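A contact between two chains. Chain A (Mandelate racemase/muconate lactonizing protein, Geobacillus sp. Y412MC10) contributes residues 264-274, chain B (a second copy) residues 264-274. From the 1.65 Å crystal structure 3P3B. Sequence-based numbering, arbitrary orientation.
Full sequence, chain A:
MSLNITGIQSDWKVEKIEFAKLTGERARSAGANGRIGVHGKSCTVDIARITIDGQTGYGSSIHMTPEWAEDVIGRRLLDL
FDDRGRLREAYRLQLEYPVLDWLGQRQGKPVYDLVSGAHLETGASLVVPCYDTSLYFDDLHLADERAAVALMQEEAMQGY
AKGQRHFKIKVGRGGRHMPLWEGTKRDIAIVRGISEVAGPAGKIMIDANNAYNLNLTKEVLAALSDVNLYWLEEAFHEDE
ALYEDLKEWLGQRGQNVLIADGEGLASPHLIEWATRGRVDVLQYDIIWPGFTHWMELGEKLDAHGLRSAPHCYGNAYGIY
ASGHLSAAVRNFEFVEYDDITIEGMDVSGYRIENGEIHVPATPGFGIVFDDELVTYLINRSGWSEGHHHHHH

Chain A (264-274) GLASPHLIEWA
Chain B, residues 264-274: GLASPHLIEWA

The contact is a reciprocal exchange of leucines between two copies of the same segment. A:Leu265 loses 90 Å² to chain B and B:Leu265 loses 92 Å² to chain A, 182 of the 307 Å² buried by the two stretches together. The register is crossed: the CA of A:Leu265 lies 7.1 Å from the CA of B:Ser267, and the CA of A:Ser267 lies 7.0 Å from the CA of B:Leu265.

Each leucine lies in loop (phi/psi -83/91 in A, -80/85 in B) and follows a glycine of positive phi, A:Gly264 at 65/-149 and B:Gly264 at 66/-147. Its CA-to-CB bond points toward the partner, and both side chains adopt the mt rotamer, with chi1/chi2 of -61°/163° in A and -65°/171° in B.

The receiving surface is a turn and the start of a helix. A:Ser267 to A:Leu270 and B:Ser267 to B:Leu270 form type I beta turns, closed by backbone hydrogen bonds from A:Leu270 N to A:Ser267 O (3.1 Å) and from B:Leu270 N to B:Ser267 O (3.0 Å). A:His269 and B:His269 are N-cap residues, the helices running from A:Leu270 and B:Leu270 through A:Ala274 and B:Ala274 and beyond; A:Trp273 N to A:His269 O and B:Trp273 N to B:His269 O, both 3.0 Å, are helical hydrogen bonds. A:Ser267 and B:Ser267, with chi1 near t, accept from the histidine backbone: A:His269 N to A:Ser267 OG is 3.1 Å, while B:His269 N to B:Ser267 OG is weak at 3.3 Å.

Both delta methyls of each leucine reach this surface, CD1 making the shortest contacts. B:Leu265 CD1 lies 3.4 Å from A:His269 ND1, 3.6 Å from A:Ser267 OG and 4.2 Å from A:Trp273 CZ2; B:Leu265 CD2 is 3.7 Å from A:His269 CE1. The reverse set is slightly looser, with A:Leu265 CD1 at 3.5 Å from B:His269 ND1, 3.8 Å from B:Ser267 OG and 4.4 Å from B:Trp273 CZ2, and A:Leu265 CD2 at 3.9 Å from B:His269 CE1. Each CD1 lies obliquely to the histidine and tryptophan rings of the partner chain. Both histidines have chi1 in m (chi2 135° in A, 152° in B), as do both tryptophans (chi2 -17° and -13°).

At the prolines, A:Leu265 CD2 meets B:Pro268 CG at 4.1 Å, and both B:Leu265 CD1 and CD2 lie 4.4 Å from A:Pro268 CD. The rings pucker differently, C-gamma endo in B:Pro268 and exo in A:Pro268.

No hydrogen bond crosses between the stretches, so the association here rests on van der Waals packing and the burial of leucine surface.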

# COMPACT_ATOMS: atom_id res chain seq x y z
N GLY A 264 -0.27 1.10 9.26
CA GLY A 264 -1.39 1.06 8.34
C GLY A 264 -1.34 -0.09 7.34
O GLY A 264 -0.84 -1.17 7.64
N LEU A 265 -1.88 0.13 6.15
CA LEU A 265 -1.87 -0.91 5.13
C LEU A 265 -0.52 -0.88 4.43
O LEU A 265 -0.34 -0.14 3.45
CB LEU A 265 -2.99 -0.68 4.11
CG LEU A 265 -4.39 -0.72 4.73
CD1 LEU A 265 -5.46 -0.09 3.81
CD2 LEU A 265 -4.73 -2.15 5.10
N ALA A 266 0.43 -1.66 4.93
CA ALA A 266 1.81 -1.54 4.44
C ALA A 266 2.06 -2.38 3.19
O ALA A 266 1.34 -3.35 2.93
CB ALA A 266 2.80 -1.89 5.55
N SER A 267 3.06 -1.98 2.40
CA SER A 267 3.46 -2.79 1.28
C SER A 267 3.85 -4.16 1.78
O SER A 267 4.58 -4.27 2.77
CB SER A 267 4.67 -2.18 0.57
OG SER A 267 5.25 -3.16 -0.28
N PRO A 268 3.38 -5.21 1.10
CA PRO A 268 3.72 -6.60 1.45
C PRO A 268 5.21 -6.89 1.31
O PRO A 268 5.68 -7.89 1.85
CB PRO A 268 2.94 -7.42 0.41
CG PRO A 268 1.90 -6.51 -0.13
CD PRO A 268 2.49 -5.13 -0.07
N HIS A 269 5.93 -6.04 0.58
CA HIS A 269 7.36 -6.23 0.37
C HIS A 269 8.23 -5.35 1.26
O HIS A 269 9.45 -5.33 1.14
CB HIS A 269 7.72 -5.99 -1.10
CG HIS A 269 7.04 -6.93 -2.04
ND1 HIS A 269 6.44 -6.51 -3.21
CD2 HIS A 269 6.83 -8.27 -1.97
CE1 HIS A 269 5.91 -7.55 -3.83
NE2 HIS A 269 6.13 -8.63 -3.10
N LEU A 270 7.60 -4.65 2.20
CA LEU A 270 8.36 -3.70 3.01
C LEU A 270 9.56 -4.29 3.76
O LEU A 270 10.63 -3.69 3.80
CB LEU A 270 7.42 -2.99 3.99
CG LEU A 270 8.11 -1.97 4.89
CD1 LEU A 270 8.72 -0.87 4.06
CD2 LEU A 270 7.09 -1.37 5.93
N ILE A 271 9.40 -5.45 4.37
CA ILE A 271 10.51 -6.02 5.14
C ILE A 271 11.62 -6.45 4.19
O ILE A 271 12.80 -6.28 4.48
CB ILE A 271 10.04 -7.18 6.03
CG1 ILE A 271 9.20 -6.63 7.18
CG2 ILE A 271 11.23 -7.94 6.59
CD1 ILE A 271 8.35 -7.66 7.82
N GLU A 272 11.24 -6.98 3.04
CA GLU A 272 12.23 -7.27 1.99
C GLU A 272 13.05 -6.03 1.63
O GLU A 272 14.29 -6.08 1.56
CB GLU A 272 11.53 -7.85 0.76
CG GLU A 272 12.47 -8.21 -0.38
CD GLU A 272 11.82 -9.13 -1.42
OE1 GLU A 272 10.59 -9.37 -1.33
OE2 GLU A 272 12.56 -9.60 -2.32
N TRP A 273 12.38 -4.90 1.40
CA TRP A 273 13.07 -3.65 1.09
C TRP A 273 13.98 -3.26 2.25
O TRP A 273 15.10 -2.79 2.03
CB TRP A 273 12.07 -2.52 0.76
CG TRP A 273 11.17 -2.83 -0.39
CD1 TRP A 273 11.35 -3.80 -1.33
CD2 TRP A 273 9.93 -2.18 -0.71
NE1 TRP A 273 10.31 -3.79 -2.23
CE2 TRP A 273 9.42 -2.81 -1.87
CE3 TRP A 273 9.20 -1.12 -0.14
CZ2 TRP A 273 8.22 -2.43 -2.47
CZ3 TRP A 273 8.00 -0.75 -0.74
CH2 TRP A 273 7.52 -1.40 -1.90
N ALA A 274 13.52 -3.47 3.48
CA ALA A 274 14.33 -3.11 4.65
C ALA A 274 15.61 -3.94 4.73
O ALA A 274 16.67 -3.42 5.07
CB ALA A 274 13.52 -3.27 5.95
N GLY B 264 0.02 -2.36 -9.98
CA GLY B 264 1.10 -2.60 -9.03
C GLY B 264 0.63 -3.17 -7.70
O GLY B 264 -0.34 -3.93 -7.65
N LEU B 265 1.32 -2.82 -6.62
CA LEU B 265 0.93 -3.26 -5.28
C LEU B 265 -0.23 -2.41 -4.75
O LEU B 265 -0.00 -1.43 -4.03
CB LEU B 265 2.11 -3.18 -4.31
CG LEU B 265 3.29 -4.11 -4.62
CD1 LEU B 265 4.48 -3.77 -3.73
CD2 LEU B 265 2.86 -5.57 -4.45
N ALA B 266 -1.45 -2.77 -5.12
CA ALA B 266 -2.63 -1.94 -4.81
C ALA B 266 -3.06 -2.09 -3.37
O ALA B 266 -2.82 -3.14 -2.75
CB ALA B 266 -3.78 -2.30 -5.74
N SER B 267 -3.68 -1.05 -2.83
CA SER B 267 -4.33 -1.14 -1.52
C SER B 267 -5.36 -2.27 -1.54
O SER B 267 -6.21 -2.31 -2.42
CB SER B 267 -5.03 0.17 -1.16
OG SER B 267 -5.75 0.02 0.06
N PRO B 268 -5.28 -3.19 -0.56
CA PRO B 268 -6.27 -4.27 -0.45
C PRO B 268 -7.71 -3.77 -0.33
O PRO B 268 -8.64 -4.53 -0.57
CB PRO B 268 -5.87 -5.00 0.84
CG PRO B 268 -4.86 -4.13 1.51
CD PRO B 268 -4.21 -3.32 0.43
N HIS B 269 -7.90 -2.50 0.03
CA HIS B 269 -9.25 -1.96 0.16
C HIS B 269 -9.70 -1.12 -1.03
O HIS B 269 -10.73 -0.46 -0.97
CB HIS B 269 -9.39 -1.16 1.44
CG HIS B 269 -9.18 -1.97 2.68
ND1 HIS B 269 -8.70 -1.43 3.85
CD2 HIS B 269 -9.39 -3.29 2.92
CE1 HIS B 269 -8.62 -2.38 4.77
NE2 HIS B 269 -9.03 -3.52 4.23
N LEU B 270 -8.92 -1.15 -2.11
CA LEU B 270 -9.21 -0.29 -3.26
C LEU B 270 -10.62 -0.46 -3.84
O LEU B 270 -11.33 0.52 -4.06
CB LEU B 270 -8.16 -0.47 -4.35
CG LEU B 270 -8.40 0.42 -5.57
CD1 LEU B 270 -8.50 1.92 -5.21
CD2 LEU B 270 -7.32 0.18 -6.59
N ILE B 271 -11.01 -1.71 -4.09
CA ILE B 271 -12.34 -2.02 -4.63
C ILE B 271 -13.44 -1.47 -3.72
O ILE B 271 -14.39 -0.86 -4.18
CB ILE B 271 -12.53 -3.55 -4.82
CG1 ILE B 271 -11.51 -4.10 -5.81
CG2 ILE B 271 -13.95 -3.87 -5.32
CD1 ILE B 271 -11.86 -3.79 -7.23
N GLU B 272 -13.28 -1.70 -2.42
CA GLU B 272 -14.19 -1.15 -1.42
C GLU B 272 -14.32 0.37 -1.59
O GLU B 272 -15.44 0.91 -1.65
CB GLU B 272 -13.65 -1.49 -0.03
CG GLU B 272 -14.55 -1.18 1.15
CD GLU B 272 -13.93 -1.65 2.47
OE1 GLU B 272 -13.28 -2.72 2.49
OE2 GLU B 272 -14.09 -0.95 3.49
N TRP B 273 -13.18 1.05 -1.67
CA TRP B 273 -13.17 2.51 -1.83
C TRP B 273 -13.90 2.93 -3.10
O TRP B 273 -14.60 3.95 -3.11
CB TRP B 273 -11.72 3.04 -1.87
CG TRP B 273 -10.97 2.81 -0.60
CD1 TRP B 273 -11.50 2.45 0.60
CD2 TRP B 273 -9.56 2.94 -0.40
NE1 TRP B 273 -10.51 2.33 1.54
CE2 TRP B 273 -9.31 2.63 0.96
CE3 TRP B 273 -8.48 3.27 -1.23
CZ2 TRP B 273 -8.02 2.65 1.50
CZ3 TRP B 273 -7.20 3.28 -0.68
CH2 TRP B 273 -6.99 2.98 0.67
N ALA B 274 -13.73 2.16 -4.16
CA ALA B 274 -14.41 2.45 -5.42
C ALA B 274 -15.93 2.32 -5.22
O ALA B 274 -16.70 3.18 -5.67
CB ALA B 274 -13.93 1.52 -6.48